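Local coordinates for protein group II chitinase (Ostrinia furnacalis, PDB 6JAV) that probably binds and hydrolyses chitin internally as an endochitinase, this chain being its first catalytic domain, of glycoside hydrolase family 18, crystallised with a bound inhibitor, at residues D150-L155 / L164-A169. Residues are numbered along the deposited sequence; the frame is centred on the assembly and turned at random.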
loop_
_atom_site.group_PDB
_atom_site.type_symbol
_atom_site.label_atom_id
_atom_site.label_comp_id
_atom_site.label_asym_id
_atom_site.label_seq_id
_atom_site.Cartn_x
_atom_site.Cartn_y
_atom_site.Cartn_z
ATOM N N ASP A 150 -2.287 -20.172 -9.921
ATOM C CA ASP A 150 -1.671 -20.667 -11.148
ATOM C C ASP A 150 -1.024 -19.537 -11.937
ATOM O O ASP A 150 0.050 -19.730 -12.525
ATOM C CB ASP A 150 -2.689 -21.414 -12.013
ATOM C CG ASP A 150 -3.056 -22.781 -11.426
ATOM O OD1 ASP A 150 -2.260 -23.339 -10.633
ATOM O OD2 ASP A 150 -4.147 -23.290 -11.756
ATOM N N LEU A 151 -1.652 -18.347 -11.948
ATOM C CA LEU A 151 -1.004 -17.185 -12.567
ATOM C C LEU A 151 0.343 -16.890 -11.899
ATOM O O LEU A 151 1.359 -16.657 -12.574
ATOM C CB LEU A 151 -1.917 -15.956 -12.499
ATOM C CG LEU A 151 -1.298 -14.708 -13.183
ATOM C CD1 LEU A 151 -1.366 -14.846 -14.693
ATOM C CD2 LEU A 151 -2.003 -13.448 -12.728
ATOM N N VAL A 152 0.371 -16.915 -10.567
ATOM C CA VAL A 152 1.618 -16.690 -9.840
ATOM C C VAL A 152 2.659 -17.747 -10.195
ATOM O O VAL A 152 3.830 -17.418 -10.433
ATOM C CB VAL A 152 1.340 -16.620 -8.334
ATOM C CG1 VAL A 152 2.639 -16.631 -7.541
ATOM C CG2 VAL A 152 0.627 -15.310 -8.021
ATOM N N HIS A 153 2.245 -19.023 -10.273
ATOM C CA HIS A 153 3.196 -20.051 -10.663
ATOM C C HIS A 153 3.732 -19.804 -12.072
ATOM O O HIS A 153 4.945 -19.890 -12.313
ATOM C CB HIS A 153 2.568 -21.433 -10.598
ATOM C CG HIS A 153 3.445 -22.427 -11.283
ATOM N ND1 HIS A 153 3.107 -23.021 -12.479
ATOM C CD2 HIS A 153 4.727 -22.789 -11.027
ATOM C CE1 HIS A 153 4.122 -23.763 -12.895
ATOM N NE2 HIS A 153 5.110 -23.651 -12.022
ATOM N N GLU A 154 2.840 -19.486 -13.011
ATOM C CA GLU A 154 3.263 -19.350 -14.403
ATOM C C GLU A 154 4.158 -18.135 -14.593
ATOM O O GLU A 154 5.121 -18.176 -15.376
ATOM C CB GLU A 154 2.032 -19.320 -15.307
ATOM C CG GLU A 154 1.332 -20.697 -15.276
ATOM C CD GLU A 154 -0.160 -20.686 -15.513
ATOM O OE1 GLU A 154 -0.683 -19.696 -16.072
ATOM O OE2 GLU A 154 -0.810 -21.698 -15.143
ATOM N N LEU A 155 3.876 -17.053 -13.859
ATOM C CA LEU A 155 4.787 -15.906 -13.885
ATOM C C LEU A 155 6.132 -16.257 -13.262
ATOM O O LEU A 155 7.185 -15.904 -13.803
ATOM C CB LEU A 155 4.162 -14.731 -13.131
ATOM C CG LEU A 155 3.047 -13.999 -13.873
ATOM C CD1 LEU A 155 2.257 -13.104 -12.913
ATOM C CD2 LEU A 155 3.621 -13.165 -15.034
ATOM N N LEU A 164 14.366 -12.166 -12.401
ATOM C CA LEU A 164 13.395 -11.092 -12.205
ATOM C C LEU A 164 12.538 -11.430 -10.992
ATOM O O LEU A 164 12.327 -12.605 -10.663
ATOM C CB LEU A 164 12.522 -10.924 -13.445
ATOM C CG LEU A 164 13.299 -10.440 -14.692
ATOM C CD1 LEU A 164 12.428 -10.521 -15.932
ATOM C CD2 LEU A 164 13.775 -8.994 -14.459
ATOM N N LEU A 165 12.064 -10.385 -10.313
ATOM C CA LEU A 165 11.329 -10.507 -9.062
ATOM C C LEU A 165 9.828 -10.608 -9.311
ATOM O O LEU A 165 9.297 -10.111 -10.315
ATOM C CB LEU A 165 11.602 -9.292 -8.175
ATOM C CG LEU A 165 13.090 -9.112 -7.813
ATOM C CD1 LEU A 165 13.374 -7.743 -7.234
ATOM C CD2 LEU A 165 13.519 -10.223 -6.836
ATOM N N LEU A 166 9.143 -11.272 -8.390
ATOM C CA LEU A 166 7.691 -11.351 -8.417
ATOM C C LEU A 166 7.178 -11.144 -7.001
ATOM O O LEU A 166 7.618 -11.825 -6.073
ATOM C CB LEU A 166 7.229 -12.723 -8.958
ATOM C CG LEU A 166 5.720 -12.875 -9.069
ATOM C CD1 LEU A 166 5.122 -11.882 -10.083
ATOM C CD2 LEU A 166 5.340 -14.326 -9.421
ATOM N N SER A 167 6.278 -10.181 -6.825
ATOM C CA SER A 167 5.727 -9.856 -5.512
ATOM C C SER A 167 4.241 -9.600 -5.664
ATOM O O SER A 167 3.719 -9.510 -6.775
ATOM C CB SER A 167 6.411 -8.629 -4.896
ATOM O OG SER A 167 6.354 -7.527 -5.796
ATOM N N ALA A 168 3.551 -9.473 -4.532
ATOM C CA ALA A 168 2.147 -9.093 -4.586
ATOM C C ALA A 168 1.800 -8.224 -3.395
ATOM O O ALA A 168 2.342 -8.415 -2.304
ATOM C CB ALA A 168 1.219 -10.333 -4.546
ATOM N N ALA A 169 0.878 -7.285 -3.608
ATOM C CA ALA A 169 0.258 -6.547 -2.516
ATOM C C ALA A 169 -1.043 -7.249 -2.196
ATOM O O ALA A 169 -1.809 -7.574 -3.107
ATOM C CB ALA A 169 -0.021 -5.105 -2.937
#
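In the beta-alpha-beta unit formed by strand 122-126, helix 143-159 and strand 165-170 of the TIM barrel, Leu166 meets Val152 and Leu155 where the helix packs on the outside of the strand that follows it. The contact is buried, its side-chain part is apolar, and Leu166 CD2 makes the closest contacts from the strand. With CG anti to the backbone N (chi1 -178°), the leucine reaches out from the strand to the helix, where CD2 lies 3.9 Å from Leu155 CB. The other methyl, Leu166 CD1, is 4.2 Å from Leu155 CD1. One helical turn earlier CD2 of Leu166 comes within 4.0 Å of Val152 CG1, the two side chains crossing at a slant. Within the two segments the nearest CA atoms, those of Leu155 and Leu166, are 7.7 Å from each other. Leu155 also rests on Leu123 and Leu125 of the preceding strand, while Val152 and Leu166 both touch Leu190. On the other side of the strand, Ser167 OG is hydrogen-bonded to Asp124 OD1. Between residues 150-155 and 164-169 the closest approach is from a backbone atom, with Val152 O 3.6 Å from the methyl carbon CD2 of Leu166.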